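Local coordinates for putative ubiquinone biosynthesis protein (Nostoc punctiforme, PDB 3MSQ) that is of unproven function but, as a member of the Coq4 family, probably takes part in ubiquinone biosynthesis, at residues L65-L71 with V111-Y117; F37-D41 with F105-V109; E61-L65 with I199-W203. Residues are numbered along the deposited sequence.

Contact 1: residues L65-L71 with V111-Y117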
# COMPACT_ATOMS: atom_id res chain seq x y z
N LEU A 65 -31.60 8.88 -19.62
CA LEU A 65 -31.49 7.57 -18.98
C LEU A 65 -31.46 7.71 -17.46
O LEU A 65 -32.02 6.87 -16.77
CB LEU A 65 -30.25 6.79 -19.44
CG LEU A 65 -30.04 6.49 -20.93
CD1 LEU A 65 -28.93 5.50 -21.11
CD2 LEU A 65 -31.28 5.96 -21.58
N PHE A 66 -30.85 8.78 -16.94
CA PHE A 66 -30.82 9.00 -15.50
C PHE A 66 -32.25 9.23 -14.96
O PHE A 66 -32.59 8.73 -13.88
CB PHE A 66 -29.83 10.13 -15.13
CG PHE A 66 -28.39 9.69 -14.91
CD1 PHE A 66 -27.49 9.65 -15.97
CD2 PHE A 66 -27.94 9.32 -13.65
CE1 PHE A 66 -26.16 9.25 -15.76
CE2 PHE A 66 -26.61 8.90 -13.45
CZ PHE A 66 -25.73 8.88 -14.50
N SER A 67 -33.09 9.91 -15.76
CA SER A 67 -34.51 10.22 -15.45
C SER A 67 -35.37 8.97 -15.42
O SER A 67 -36.19 8.85 -14.51
CB SER A 67 -35.09 11.19 -16.48
OG SER A 67 -34.28 12.34 -16.58
N GLU A 68 -35.17 8.06 -16.40
CA GLU A 68 -35.91 6.80 -16.51
C GLU A 68 -35.33 5.68 -15.63
O GLU A 68 -36.02 4.69 -15.37
CB GLU A 68 -35.86 6.28 -17.95
CG GLU A 68 -36.40 7.18 -19.05
CD GLU A 68 -36.21 6.54 -20.41
OE1 GLU A 68 -36.26 5.29 -20.50
OE2 GLU A 68 -35.99 7.30 -21.39
N ARG A 69 -34.03 5.81 -15.23
CA ARG A 69 -33.25 4.78 -14.52
C ARG A 69 -33.30 3.53 -15.37
O ARG A 69 -33.59 2.43 -14.90
CB ARG A 69 -33.70 4.56 -13.07
CG ARG A 69 -33.54 5.78 -12.18
CD ARG A 69 -32.15 5.88 -11.61
NE ARG A 69 -32.00 6.89 -10.57
CZ ARG A 69 -32.24 6.67 -9.28
NH1 ARG A 69 -32.71 5.50 -8.87
NH2 ARG A 69 -32.03 7.63 -8.39
N TRP A 70 -33.07 3.75 -16.68
CA TRP A 70 -33.10 2.78 -17.76
C TRP A 70 -32.05 1.71 -17.56
O TRP A 70 -30.87 2.03 -17.35
CB TRP A 70 -32.89 3.48 -19.12
CG TRP A 70 -32.95 2.53 -20.29
CD1 TRP A 70 -34.06 2.17 -20.99
CD2 TRP A 70 -31.87 1.74 -20.81
NE1 TRP A 70 -33.74 1.21 -21.93
CE2 TRP A 70 -32.40 0.92 -21.83
CE3 TRP A 70 -30.49 1.64 -20.52
CZ2 TRP A 70 -31.62 0.03 -22.56
CZ3 TRP A 70 -29.72 0.74 -21.24
CH2 TRP A 70 -30.28 -0.05 -22.25
N LEU A 71 -32.46 0.45 -17.72
CA LEU A 71 -31.55 -0.70 -17.68
C LEU A 71 -32.00 -1.65 -18.79
O LEU A 71 -33.18 -1.66 -19.10
CB LEU A 71 -31.55 -1.38 -16.30
CG LEU A 71 -30.86 -0.61 -15.17
CD1 LEU A 71 -31.17 -1.23 -13.85
CD2 LEU A 71 -29.35 -0.51 -15.40
N VAL A 111 -30.65 -0.38 -7.04
CA VAL A 111 -30.57 1.01 -7.53
C VAL A 111 -31.32 1.92 -6.53
O VAL A 111 -32.56 1.89 -6.43
CB VAL A 111 -30.99 1.19 -9.01
CG1 VAL A 111 -31.02 2.66 -9.41
CG2 VAL A 111 -30.08 0.41 -9.92
N VAL A 112 -30.53 2.67 -5.77
CA VAL A 112 -30.97 3.51 -4.67
C VAL A 112 -30.75 5.01 -4.92
O VAL A 112 -31.46 5.83 -4.35
CB VAL A 112 -30.28 2.94 -3.38
CG1 VAL A 112 -29.91 4.01 -2.36
CG2 VAL A 112 -31.12 1.83 -2.76
N ASP A 113 -29.77 5.36 -5.79
CA ASP A 113 -29.41 6.74 -6.14
C ASP A 113 -28.73 6.81 -7.50
O ASP A 113 -28.67 5.79 -8.19
CB ASP A 113 -28.55 7.37 -5.02
CG ASP A 113 -27.15 6.81 -4.81
OD1 ASP A 113 -26.86 5.70 -5.31
OD2 ASP A 113 -26.34 7.47 -4.12
N ASP A 114 -28.21 8.00 -7.90
CA ASP A 114 -27.57 8.12 -9.21
C ASP A 114 -26.26 7.35 -9.34
O ASP A 114 -25.99 6.82 -10.42
CB ASP A 114 -27.39 9.58 -9.64
CG ASP A 114 -28.64 10.44 -9.80
OD1 ASP A 114 -29.70 9.90 -10.28
OD2 ASP A 114 -28.54 11.68 -9.59
N ILE A 115 -25.45 7.26 -8.24
CA ILE A 115 -24.18 6.49 -8.25
C ILE A 115 -24.45 4.96 -8.39
O ILE A 115 -23.83 4.32 -9.24
CB ILE A 115 -23.29 6.87 -7.04
CG1 ILE A 115 -22.69 8.27 -7.24
CG2 ILE A 115 -22.21 5.80 -6.76
CD1 ILE A 115 -22.14 8.94 -5.97
N SER A 116 -25.42 4.41 -7.61
CA SER A 116 -25.78 3.00 -7.74
C SER A 116 -26.45 2.75 -9.10
O SER A 116 -26.25 1.69 -9.70
CB SER A 116 -26.65 2.52 -6.57
OG SER A 116 -27.71 3.42 -6.30
N TYR A 117 -27.15 3.78 -9.63
CA TYR A 117 -27.71 3.66 -10.96
C TYR A 117 -26.60 3.53 -12.05
O TYR A 117 -26.62 2.61 -12.85
CB TYR A 117 -28.67 4.82 -11.30
CG TYR A 117 -29.03 4.80 -12.77
CD1 TYR A 117 -29.62 3.67 -13.34
CD2 TYR A 117 -28.68 5.84 -13.61
CE1 TYR A 117 -29.85 3.59 -14.71
CE2 TYR A 117 -28.96 5.80 -14.98
CZ TYR A 117 -29.54 4.66 -15.52
OH TYR A 117 -29.80 4.58 -16.87
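The capped start of helix 114-133 packs against the C-terminal end of helix 60-68 in this all-helical Coq4 chain. Val-111 points at the other segment, its CG1 3.3 Å from Arg-69 NH1 and its CG2 4.4 Å from Leu-71 CD1. Val-112 N donates to Ser-116 OG (3.0 Å). Asp-113 is the N-cap: its OD1 accepts from Ser-116 N at 3.0 Å, and its carbonyl C lies over one face of the Arg-69 guanidinium. Asp-114 OD1 forms a long salt bridge with Arg-69 NH2 (3.8 Å), while its OD2 pairs with Lys-57. Tyr-117 has the largest area covered of any residue here. Its ring edge meets the face of Phe-66 in a T-shaped pair, centroids 5.1 Å apart and planes at 80°. Arg-69, which leaves the helix with positive phi, sets its CA over the tyrosine face, 4.0 Å from the centroid, as a CH-pi contact. Beyond that turn, Tyr-117 OH donates to Trp-70 O at 2.8 Å.

Contact 2: residues F37-D41 with F105-V109; sequences FDFED and FYKKV
Lys-107 and Phe-37 bury the most surface here, followed by Asp-41, where an extended loop runs along one side of a helix. Residues 37-41 are regular helix, with Asp-41 N bonded to Phe-37 O at 3.0 Å. Residues 106-109 have extended phi/psi and run in roughly the same direction as the helix, but diverge from it: the CA of Phe-37 is 7.1 Å from that of Lys-107, and the CA of Asp-41 is 9.9 Å from that of Val-109. Phe-37 points toward the loop with chi1 m and chi2 near -36°. Its CD2 lies 3.6 Å from Lys-107 CB and its CZ 3.7 Å from Tyr-106 CB, so the ring packs on the start of both side chains. Lys-107 also points toward the helix. From a chi1 of -144° its chain is fully extended, chi2 to chi4 all t, which carries NZ away from the phenyl ring to a salt bridge with Asp-38 OD1 at 2.9 Å; as a hydrogen bond it is weak. Asp-38, m at chi1, starts away from the loop and brings its carboxylate back. Asp-41 OD2 lies 4.1 Å from Lys-107 NZ, beyond a salt bridge, while its OD1 pairs with Lys-119 and Arg-123 of helix 114-133. Arg-123 also bonds Lys-107 O. The arrangement is a surface contact of an all-alpha fold, an extended loop lying along a helix.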
# COMPACT_ATOMS: atom_id res chain seq x y z
N PHE A 37 -15.20 -5.34 -9.09
CA PHE A 37 -16.46 -4.94 -8.49
C PHE A 37 -16.24 -4.37 -7.09
O PHE A 37 -16.80 -3.31 -6.81
CB PHE A 37 -17.47 -6.10 -8.46
CG PHE A 37 -17.90 -6.62 -9.82
CD1 PHE A 37 -18.06 -5.76 -10.90
CD2 PHE A 37 -18.18 -7.97 -10.00
CE1 PHE A 37 -18.46 -6.24 -12.15
CE2 PHE A 37 -18.60 -8.45 -11.25
CZ PHE A 37 -18.74 -7.59 -12.31
N ASP A 38 -15.41 -5.02 -6.25
CA ASP A 38 -15.07 -4.57 -4.90
C ASP A 38 -14.42 -3.19 -4.95
O ASP A 38 -14.72 -2.34 -4.10
CB ASP A 38 -14.10 -5.55 -4.20
CG ASP A 38 -14.64 -6.94 -3.85
OD1 ASP A 38 -15.88 -7.13 -3.89
OD2 ASP A 38 -13.81 -7.82 -3.52
N PHE A 39 -13.54 -2.97 -5.95
CA PHE A 39 -12.83 -1.71 -6.17
C PHE A 39 -13.80 -0.60 -6.58
O PHE A 39 -13.81 0.47 -5.97
CB PHE A 39 -11.72 -1.90 -7.22
CG PHE A 39 -10.83 -0.71 -7.51
CD1 PHE A 39 -10.67 0.32 -6.58
CD2 PHE A 39 -10.10 -0.64 -8.68
CE1 PHE A 39 -9.86 1.42 -6.85
CE2 PHE A 39 -9.29 0.46 -8.95
CZ PHE A 39 -9.17 1.47 -8.03
N GLU A 40 -14.63 -0.89 -7.61
CA GLU A 40 -15.66 -0.01 -8.15
C GLU A 40 -16.53 0.52 -7.02
O GLU A 40 -16.78 1.72 -6.97
CB GLU A 40 -16.53 -0.84 -9.10
CG GLU A 40 -16.58 -0.33 -10.52
CD GLU A 40 -17.76 -0.90 -11.28
OE1 GLU A 40 -17.68 -2.05 -11.76
OE2 GLU A 40 -18.79 -0.19 -11.35
N ASP A 41 -16.95 -0.38 -6.12
CA ASP A 41 -17.78 -0.10 -4.94
C ASP A 41 -17.09 0.87 -3.97
O ASP A 41 -17.73 1.77 -3.42
CB ASP A 41 -18.15 -1.42 -4.20
CG ASP A 41 -19.07 -2.39 -4.94
OD1 ASP A 41 -19.57 -2.03 -6.04
OD2 ASP A 41 -19.28 -3.51 -4.42
N PHE A 105 -24.56 -12.60 -14.80
CA PHE A 105 -23.24 -12.45 -15.44
C PHE A 105 -22.27 -11.50 -14.67
O PHE A 105 -21.06 -11.46 -14.98
CB PHE A 105 -23.39 -12.00 -16.92
CG PHE A 105 -23.22 -13.09 -17.95
CD1 PHE A 105 -21.98 -13.69 -18.17
CD2 PHE A 105 -24.30 -13.52 -18.71
CE1 PHE A 105 -21.84 -14.72 -19.09
CE2 PHE A 105 -24.16 -14.55 -19.64
CZ PHE A 105 -22.93 -15.15 -19.82
N TYR A 106 -22.82 -10.72 -13.70
CA TYR A 106 -22.11 -9.71 -12.89
C TYR A 106 -22.74 -9.57 -11.48
O TYR A 106 -23.75 -10.23 -11.18
CB TYR A 106 -22.11 -8.35 -13.63
CG TYR A 106 -23.49 -7.78 -13.91
CD1 TYR A 106 -24.13 -6.96 -12.99
CD2 TYR A 106 -24.14 -8.05 -15.11
CE1 TYR A 106 -25.40 -6.45 -13.23
CE2 TYR A 106 -25.42 -7.54 -15.37
CZ TYR A 106 -26.03 -6.73 -14.43
OH TYR A 106 -27.28 -6.20 -14.68
N LYS A 107 -22.14 -8.70 -10.64
CA LYS A 107 -22.58 -8.41 -9.27
C LYS A 107 -23.72 -7.38 -9.28
O LYS A 107 -23.51 -6.22 -9.65
CB LYS A 107 -21.39 -7.89 -8.43
CG LYS A 107 -21.35 -8.33 -6.97
CD LYS A 107 -20.12 -7.75 -6.29
CE LYS A 107 -19.95 -8.20 -4.85
NZ LYS A 107 -18.78 -7.54 -4.22
N LYS A 108 -24.94 -7.81 -8.89
CA LYS A 108 -26.12 -6.94 -8.84
C LYS A 108 -26.25 -6.20 -7.49
O LYS A 108 -26.01 -6.77 -6.43
CB LYS A 108 -27.41 -7.71 -9.17
CG LYS A 108 -27.60 -7.97 -10.66
CD LYS A 108 -29.01 -8.48 -10.95
CE LYS A 108 -29.38 -8.40 -12.42
NZ LYS A 108 -29.72 -7.01 -12.85
N VAL A 109 -26.60 -4.91 -7.56
CA VAL A 109 -26.76 -3.96 -6.45
C VAL A 109 -28.16 -3.29 -6.56
O VAL A 109 -28.62 -3.03 -7.68
CB VAL A 109 -25.58 -2.93 -6.54
CG1 VAL A 109 -25.89 -1.57 -5.90
CG2 VAL A 109 -24.30 -3.51 -5.99

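Contact 3: residues E61-L65 with I199-W203; sequences EVNAL and IAQKW
Leu-65 reaches from its helix over the backbone of residues 199-201, its CD1 3.3 Å from Ile-199 O, 3.9 Å from Ala-200 O and 4.3 Å from Gln-201 O. Chi1 m and chi2 t set this reach, and CD2 lies 3.7 Å from Lys-202 CE. One helical turn earlier, Val-62 (chi1 t) places CG2 3.8 Å from both Ile-199 CG2 and Ala-200 CB. The backbones come closest at this point, the CA atoms of Val-62 and Ala-200 being 4.6 Å apart, a spacing the small alanine permits. Glu-61 CB also touches Ala-200 CB at 3.8 Å, though its carboxylate end leads away. The contact thus seats helix 60-68 of the all-alpha Coq4 fold on the loop that joins helix 177-192 to helix 211-218, through van der Waals packing. Within that loop Ile-199 and Ala-200 have near-helical phi/psi, Gln-201 is extended (-83°/136°), and Lys-202 (-89°/72°) centres an inverse gamma turn, Trp-203 N giving a weak bond to Gln-201 O at 3.2 Å. Leu-56 of helix 47-56 touches both Val-62 and Ile-199. The Lys-202 side chain, m at chi1, runs out past Leu-65, and its NZ forms a salt bridge with Glu-68.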
# COMPACT_ATOMS: atom_id res chain seq x y z
N GLU A 61 -28.94 13.35 -23.67
CA GLU A 61 -29.27 11.94 -23.98
C GLU A 61 -29.02 11.00 -22.80
O GLU A 61 -29.77 10.05 -22.61
CB GLU A 61 -28.58 11.45 -25.26
CG GLU A 61 -27.40 12.28 -25.74
CD GLU A 61 -27.72 13.61 -26.41
OE1 GLU A 61 -28.60 13.64 -27.30
OE2 GLU A 61 -27.07 14.62 -26.05
N VAL A 62 -27.98 11.31 -22.01
CA VAL A 62 -27.52 10.59 -20.81
C VAL A 62 -28.51 10.94 -19.69
O VAL A 62 -29.12 10.03 -19.10
CB VAL A 62 -26.05 10.98 -20.47
CG1 VAL A 62 -25.67 10.51 -19.07
CG2 VAL A 62 -25.06 10.42 -21.49
N ASN A 63 -28.71 12.25 -19.43
CA ASN A 63 -29.66 12.75 -18.45
C ASN A 63 -31.08 12.14 -18.61
O ASN A 63 -31.80 12.02 -17.63
CB ASN A 63 -29.72 14.27 -18.50
CG ASN A 63 -30.49 14.87 -17.36
OD1 ASN A 63 -31.72 14.97 -17.40
ND2 ASN A 63 -29.80 15.28 -16.33
N ALA A 64 -31.44 11.73 -19.84
CA ALA A 64 -32.70 11.05 -20.16
C ALA A 64 -32.71 9.67 -19.48
O ALA A 64 -33.69 9.35 -18.79
CB ALA A 64 -32.87 10.91 -21.67
N LEU A 65 -31.60 8.88 -19.62
CA LEU A 65 -31.49 7.57 -18.98
C LEU A 65 -31.46 7.71 -17.46
O LEU A 65 -32.02 6.87 -16.77
CB LEU A 65 -30.25 6.79 -19.44
CG LEU A 65 -30.04 6.49 -20.93
CD1 LEU A 65 -28.93 5.50 -21.11
CD2 LEU A 65 -31.28 5.96 -21.58
N ILE A 199 -22.51 5.33 -23.41
CA ILE A 199 -23.34 5.38 -22.20
C ILE A 199 -24.78 5.88 -22.44
O ILE A 199 -25.69 5.45 -21.72
CB ILE A 199 -22.58 6.12 -21.04
CG1 ILE A 199 -23.13 5.78 -19.65
CG2 ILE A 199 -22.46 7.62 -21.24
CD1 ILE A 199 -22.55 4.52 -19.01
N ALA A 200 -25.00 6.75 -23.48
CA ALA A 200 -26.30 7.35 -23.85
C ALA A 200 -27.25 6.43 -24.63
O ALA A 200 -28.43 6.77 -24.77
CB ALA A 200 -26.08 8.64 -24.63
N GLN A 201 -26.75 5.28 -25.12
CA GLN A 201 -27.50 4.32 -25.95
C GLN A 201 -28.37 3.34 -25.19
O GLN A 201 -27.91 2.73 -24.21
CB GLN A 201 -26.59 3.54 -26.91
CG GLN A 201 -25.64 4.39 -27.76
CD GLN A 201 -26.32 5.57 -28.40
OE1 GLN A 201 -27.25 5.43 -29.20
NE2 GLN A 201 -25.84 6.76 -28.10
N LYS A 202 -29.62 3.15 -25.69
CA LYS A 202 -30.57 2.17 -25.18
C LYS A 202 -30.32 0.86 -25.95
O LYS A 202 -31.10 0.48 -26.82
CB LYS A 202 -32.02 2.65 -25.34
CG LYS A 202 -32.46 3.63 -24.27
CD LYS A 202 -33.92 4.01 -24.40
CE LYS A 202 -34.38 4.95 -23.31
NZ LYS A 202 -35.56 5.74 -23.73
N TRP A 203 -29.19 0.21 -25.64
CA TRP A 203 -28.68 -1.02 -26.28
C TRP A 203 -29.69 -2.12 -26.62
O TRP A 203 -29.57 -2.72 -27.69
CB TRP A 203 -27.47 -1.59 -25.51
CG TRP A 203 -26.32 -0.63 -25.38
CD1 TRP A 203 -25.94 0.05 -24.25
CD2 TRP A 203 -25.46 -0.19 -26.43
NE1 TRP A 203 -24.87 0.86 -24.54
CE2 TRP A 203 -24.55 0.73 -25.86
CE3 TRP A 203 -25.37 -0.48 -27.80
CZ2 TRP A 203 -23.55 1.36 -26.62
CZ3 TRP A 203 -24.39 0.14 -28.55
CH2 TRP A 203 -23.49 1.04 -27.96

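How the contacts relate
Contacts 1 and 3 share helix 60-68 and Leu-65, and their centres lie 11 Å apart. The sequence enclosed by contact 3 includes all of contact 1. They also meet directly: Glu-68 OE2 and Lys-202 NZ form a salt bridge at 2.8 Å, and the Trp-70 indole packs on the loop, its CZ2 3.5 Å from Lys-202 CA and its CH2 3.6 Å from Trp-203 N. Contact 2 joins contact 1 more lightly, through Val-109 CG1 at 4.2 Å from Ser-116 CB, with centres 15 Å apart; helix 114-133, whose first turn belongs to contact 1, borders contact 2 through Lys-119 and Arg-123. Contacts 2 and 3 do not touch, their nearest atoms being about 10 Å apart.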